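Local coordinates for CBS domain-containing protein (PDB 1PVM) that is of unknown function but pairs two CBS domains, modules that in many proteins bind adenosyl ligands, with a metal-binding zinc-ribbon-like domain, at residues F8-I14 with K89-V94; L106-A110 with I121-T125. All blocks are in the same frame, centred on the assembly; numbering follows the deposited sequence.

In the fold
Contact 2 lies wholly within the second CBS motif, whereas contact 1 brings the N-terminal segment 8-14 onto it. Contact 2 is the buried antiparallel pairing of strands 108-112 and 118-123, joining neighbouring parts of the chain close to its centre. Contact 1, about 18 Å from that centre and partly exposed, meets the loop that leads from strand 87-89 into helix 94-104. Regular backbone hydrogen bonds dominate contact 2, whereas contact 1 mixes irregular backbone bonds with an aspartate side chain and a water bridge. Their centres are about 12 Å apart, and they meet where Val11 CG1 packs 3.8 Å from Val122 CG2.

Contact 1: F8-I14 with K89-V94; sequences FMRVEKI and KSDYDV
A loop-to-loop contact pins the N-terminal segment 8-14 to the sequence-distant turn joining strand 87-89 to helix 94-104 in the second CBS motif. Residues 8-10 are extended and 11-13 have helical angles; Lys89 to Tyr92 form a type I beta turn closed by Tyr92 N to Lys89 O (3.1 Å). A single beta bridge sets the register, with CA atoms of Arg10 and Asp93 4.5 Å apart. Val11 N donates to Tyr92 O (2.8 Å, the oxygen's position being less certain), Glu12 N to Ser90 O (3.3 Å) and, weakly, Val94 N to Met9 O (3.0 Å). Asp93, chi1 t, both caps helix 94-104, OD2 accepting from Lys95 N, and holds the segment, OD1 taking Met9 N at 3.0 Å. Val94 CG1 packs against Met9 CB (3.8 Å) and Ile14 CD1 (3.7 Å), and Val11 reaches Val97 of that helix and Val111 of strand 108-112. Arg10 NE forms a salt bridge with Glu12 OE1 (2.7 Å), and one water links Glu12 OE2 (2.8 Å) to Ser90 OG (2.9 Å).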
loop_
_atom_site.group_PDB
_atom_site.type_symbol
_atom_site.label_atom_id
_atom_site.label_comp_id
_atom_site.label_asym_id
_atom_site.label_seq_id
_atom_site.Cartn_x
_atom_site.Cartn_y
_atom_site.Cartn_z
ATOM N N PHE B 8 -13.405 19.486 14.594
ATOM C CA PHE B 8 -12.531 19.000 15.654
ATOM C C PHE B 8 -12.969 17.604 16.076
ATOM O O PHE B 8 -14.125 17.222 15.884
ATOM C CB PHE B 8 -12.566 19.932 16.871
ATOM C CG PHE B 8 -11.932 21.270 16.631
ATOM C CD1 PHE B 8 -12.687 22.338 16.160
ATOM C CD2 PHE B 8 -10.574 21.459 16.862
ATOM C CE1 PHE B 8 -12.098 23.580 15.920
ATOM C CE2 PHE B 8 -9.976 22.691 16.627
ATOM C CZ PHE B 8 -10.740 23.755 16.154
ATOM N N MET B 9 -12.045 16.853 16.666
ATOM C CA MET B 9 -12.315 15.488 17.109
ATOM C C MET B 9 -11.038 14.909 17.725
ATOM O O MET B 9 -9.996 14.901 17.076
ATOM C CB MET B 9 -12.741 14.644 15.901
ATOM C CG MET B 9 -13.063 13.197 16.210
ATOM S SD MET B 9 -14.436 13.057 17.357
ATOM C CE MET B 9 -15.771 13.687 16.345
ATOM N N ARG B 10 -11.094 14.436 18.970
ATOM C CA ARG B 10 -9.888 13.866 19.568
ATOM C C ARG B 10 -9.668 12.490 18.945
ATOM O O ARG B 10 -10.617 11.726 18.769
ATOM C CB ARG B 10 -10.007 13.766 21.097
ATOM C CG ARG B 10 -10.838 12.624 21.630
ATOM C CD ARG B 10 -10.988 12.718 23.149
ATOM N NE ARG B 10 -9.934 12.045 23.911
ATOM C CZ ARG B 10 -9.097 12.658 24.746
ATOM N NH1 ARG B 10 -9.169 13.971 24.925
ATOM N NH2 ARG B 10 -8.209 11.954 25.437
ATOM N N VAL B 11 -8.415 12.185 18.609
ATOM C CA VAL B 11 -8.065 10.915 17.962
ATOM C C VAL B 11 -8.644 9.692 18.633
ATOM O O VAL B 11 -9.109 8.771 17.967
ATOM C CB VAL B 11 -6.550 10.657 17.916
ATOM C CG1 VAL B 11 -6.218 9.870 16.653
ATOM C CG2 VAL B 11 -5.787 11.930 17.994
ATOM N N GLU B 12 -8.571 9.681 19.957
ATOM C CA GLU B 12 -9.060 8.578 20.765
ATOM C C GLU B 12 -10.446 8.089 20.347
ATOM O O GLU B 12 -10.722 6.892 20.382
ATOM C CB GLU B 12 -9.067 9.014 22.230
ATOM C CG GLU B 12 -9.488 7.954 23.222
ATOM C CD GLU B 12 -9.331 8.435 24.657
ATOM O OE1 GLU B 12 -9.792 9.558 24.965
ATOM O OE2 GLU B 12 -8.750 7.690 25.475
ATOM N N LYS B 13 -11.305 9.015 19.933
ATOM C CA LYS B 13 -12.671 8.683 19.527
ATOM C C LYS B 13 -12.832 8.050 18.145
ATOM O O LYS B 13 -13.871 7.452 17.859
ATOM C CB LYS B 13 -13.550 9.933 19.572
ATOM C CG LYS B 13 -13.712 10.563 20.939
ATOM C CD LYS B 13 -14.727 11.702 20.875
ATOM C CE LYS B 13 -15.016 12.268 22.253
ATOM N NZ LYS B 13 -15.509 11.217 23.193
ATOM N N ILE B 14 -11.824 8.176 17.287
ATOM C CA ILE B 14 -11.931 7.631 15.935
ATOM C C ILE B 14 -10.906 6.559 15.598
ATOM O O ILE B 14 -10.961 5.959 14.526
ATOM C CB ILE B 14 -11.824 8.755 14.876
ATOM C CG1 ILE B 14 -10.402 9.325 14.855
ATOM C CG2 ILE B 14 -12.824 9.856 15.193
ATOM C CD1 ILE B 14 -10.208 10.463 13.877
ATOM N N LYS B 89 -0.379 11.137 20.770
ATOM C CA LYS B 89 -1.108 10.985 22.025
ATOM C C LYS B 89 -2.606 10.915 21.767
ATOM O O LYS B 89 -3.115 11.524 20.822
ATOM C CB LYS B 89 -0.791 12.142 22.971
ATOM C CG LYS B 89 0.568 12.023 23.633
ATOM C CD LYS B 89 0.605 10.817 24.572
ATOM C CE LYS B 89 1.974 10.640 25.224
ATOM N NZ LYS B 89 1.985 9.529 26.223
ATOM N N SER B 90 -3.310 10.177 22.624
ATOM C CA SER B 90 -4.751 9.992 22.488
ATOM C C SER B 90 -5.572 11.275 22.569
ATOM O O SER B 90 -6.723 11.296 22.135
ATOM C CB SER B 90 -5.255 9.003 23.543
ATOM O OG SER B 90 -5.030 9.497 24.852
ATOM N N ASP B 91 -4.996 12.340 23.116
ATOM C CA ASP B 91 -5.733 13.596 23.226
ATOM C C ASP B 91 -5.519 14.542 22.043
ATOM O O ASP B 91 -6.068 15.640 22.011
ATOM C CB ASP B 91 -5.399 14.295 24.552
ATOM C CG ASP B 91 -3.956 14.751 24.636
ATOM O OD1 ASP B 91 -3.116 14.287 23.832
ATOM O OD2 ASP B 91 -3.656 15.577 25.527
ATOM N N TYR B 92 -4.734 14.108 21.064
ATOM C CA TYR B 92 -4.478 14.912 19.867
ATOM C C TYR B 92 -5.755 15.186 19.076
ATOM O O TYR B 92 -6.628 14.326 18.968
ATOM C CB TYR B 92 -3.512 14.180 18.929
ATOM C CG TYR B 92 -2.048 14.508 19.097
ATOM C CD1 TYR B 92 -1.482 14.662 20.359
ATOM C CD2 TYR B 92 -1.216 14.617 17.985
ATOM C CE1 TYR B 92 -0.114 14.916 20.510
ATOM C CE2 TYR B 92 0.145 14.866 18.122
ATOM C CZ TYR B 92 0.690 15.015 19.384
ATOM O OH TYR B 92 2.040 15.252 19.519
ATOM N N ASP B 93 -5.859 16.388 18.522
ATOM C CA ASP B 93 -6.993 16.723 17.676
ATOM C C ASP B 93 -6.613 16.113 16.327
ATOM O O ASP B 93 -5.426 15.915 16.055
ATOM C CB ASP B 93 -7.135 18.238 17.515
ATOM C CG ASP B 93 -8.203 18.611 16.507
ATOM O OD1 ASP B 93 -9.388 18.342 16.783
ATOM O OD2 ASP B 93 -7.868 19.158 15.437
ATOM N N VAL B 94 -7.594 15.819 15.482
ATOM C CA VAL B 94 -7.284 15.234 14.181
ATOM C C VAL B 94 -6.302 16.110 13.406
ATOM O O VAL B 94 -5.485 15.600 12.638
ATOM C CB VAL B 94 -8.557 15.005 13.314
ATOM C CG1 VAL B 94 -9.503 14.048 14.016
ATOM C CG2 VAL B 94 -9.244 16.330 13.003
HETATM O O HOH W 1 -6.310 7.843 26.825
#

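Contact 2: L106-A110 with I121-T125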
loop_
_atom_site.group_PDB
_atom_site.type_symbol
_atom_site.label_atom_id
_atom_site.label_comp_id
_atom_site.label_asym_id
_atom_site.label_seq_id
_atom_site.Cartn_x
_atom_site.Cartn_y
_atom_site.Cartn_z
ATOM N N LEU B 106 3.676 9.380 6.558
ATOM C CA LEU B 106 2.865 8.227 6.966
ATOM C C LEU B 106 1.384 8.372 6.615
ATOM O O LEU B 106 0.886 9.482 6.428
ATOM C CB LEU B 106 2.974 8.031 8.485
ATOM C CG LEU B 106 4.354 7.809 9.104
ATOM C CD1 LEU B 106 4.258 7.928 10.625
ATOM C CD2 LEU B 106 4.892 6.447 8.692
ATOM N N GLU B 107 0.684 7.244 6.526
ATOM C CA GLU B 107 -0.753 7.281 6.278
ATOM C C GLU B 107 -1.480 6.651 7.473
ATOM O O GLU B 107 -2.705 6.543 7.491
ATOM C CB GLU B 107 -1.121 6.593 4.955
ATOM C CG GLU B 107 -0.445 5.267 4.677
ATOM C CD GLU B 107 -1.081 4.114 5.419
ATOM O OE1 GLU B 107 -2.325 3.988 5.367
ATOM O OE2 GLU B 107 -0.336 3.327 6.036
ATOM N N ARG B 108 -0.699 6.256 8.479
ATOM C CA ARG B 108 -1.236 5.684 9.716
ATOM C C ARG B 108 -0.168 5.673 10.803
ATOM O O ARG B 108 1.023 5.731 10.514
ATOM C CB ARG B 108 -1.751 4.260 9.493
ATOM C CG ARG B 108 -0.688 3.178 9.343
ATOM C CD ARG B 108 -1.370 1.858 8.984
ATOM N NE ARG B 108 -2.067 1.973 7.702
ATOM C CZ ARG B 108 -3.161 1.299 7.359
ATOM N NH1 ARG B 108 -3.724 0.436 8.196
ATOM N NH2 ARG B 108 -3.696 1.497 6.164
ATOM N N CYS B 109 -0.601 5.611 12.058
ATOM C CA CYS B 109 0.322 5.567 13.180
ATOM C C CYS B 109 -0.419 5.047 14.398
ATOM O O CYS B 109 -1.644 4.947 14.390
ATOM C CB CYS B 109 0.899 6.959 13.477
ATOM S SG CYS B 109 -0.288 8.166 14.126
ATOM N N ALA B 110 0.328 4.709 15.442
ATOM C CA ALA B 110 -0.278 4.205 16.661
ATOM C C ALA B 110 -0.730 5.383 17.508
ATOM O O ALA B 110 -0.298 6.516 17.296
ATOM C CB ALA B 110 0.728 3.360 17.438
ATOM N N ILE B 121 -4.806 2.345 16.602
ATOM C CA ILE B 121 -4.105 2.776 15.405
ATOM C C ILE B 121 -5.075 3.691 14.680
ATOM O O ILE B 121 -6.275 3.415 14.638
ATOM C CB ILE B 121 -3.725 1.588 14.482
ATOM C CG1 ILE B 121 -2.597 0.774 15.127
ATOM C CG2 ILE B 121 -3.299 2.106 13.101
ATOM C CD1 ILE B 121 -2.111 -0.386 14.282
ATOM N N VAL B 122 -4.562 4.796 14.148
ATOM C CA VAL B 122 -5.389 5.739 13.400
ATOM C C VAL B 122 -4.835 5.816 11.973
ATOM O O VAL B 122 -3.621 5.870 11.765
ATOM C CB VAL B 122 -5.391 7.146 14.065
ATOM C CG1 VAL B 122 -3.976 7.698 14.155
ATOM C CG2 VAL B 122 -6.306 8.089 13.287
ATOM N N THR B 123 -5.734 5.793 10.996
ATOM C CA THR B 123 -5.353 5.833 9.587
ATOM C C THR B 123 -5.936 7.046 8.882
ATOM O O THR B 123 -6.796 7.737 9.420
ATOM C CB THR B 123 -5.890 4.610 8.836
ATOM O OG1 THR B 123 -7.325 4.670 8.817
ATOM C CG2 THR B 123 -5.443 3.316 9.508
ATOM N N LEU B 124 -5.476 7.285 7.659
ATOM C CA LEU B 124 -5.991 8.392 6.870
ATOM C C LEU B 124 -7.491 8.198 6.655
ATOM O O LEU B 124 -8.246 9.164 6.626
ATOM C CB LEU B 124 -5.292 8.459 5.509
ATOM C CG LEU B 124 -5.890 9.468 4.520
ATOM C CD1 LEU B 124 -5.787 10.882 5.082
ATOM C CD2 LEU B 124 -5.155 9.372 3.199
ATOM N N THR B 125 -7.924 6.949 6.498
ATOM C CA THR B 125 -9.346 6.688 6.296
ATOM C C THR B 125 -10.149 7.187 7.498
ATOM O O THR B 125 -11.189 7.833 7.334
ATOM C CB THR B 125 -9.633 5.185 6.088
ATOM O OG1 THR B 125 -8.888 4.707 4.962
ATOM C CG2 THR B 125 -11.124 4.966 5.819
#
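Two reciprocal backbone hydrogen bonds hold the strands together: Val122 N donates to Cys109 O at 2.9 Å and Cys109 N to Val122 O at 3.0 Å. They make Cys109 and Val122 the hydrogen-bonded pair of an antiparallel hairpin, flanked by the non-hydrogen-bonded pairs Arg108-Thr123 and Ala110-Ile121; the short strand axes lie 4.7 Å apart at 164°. A third bond, Leu124 N to Glu107 O (2.9 Å), carries the pairing just past the strand into the first turn of helix 124-127, for which Thr123 is the N-cap. Neighbours in sequence, Arg108 and Glu107 form a salt bridge, Arg108 NE to Glu107 OE2 at 2.8 Å, and the guanidinium lies over the methyl of Thr123, with Arg108 NH1 3.6 Å from Thr123 CG2. On the opposite face Cys109 SG packs 3.7 Å from Val122 CG1, and helix 94-104 covers both residues through Tyr100, Leu101 and Val97. Ala110 also bonds through its backbone to Pro86 and Val88, placing strand 108-112 mid-sheet. The Arg108-Thr123 face also carries the buried Ala110 and Ile121, with the salt bridge towards one end of the hairpin. Register thus rests on main-chain bonds, leaving the Cys109 and Val122 side chains to pack against helix 94-104.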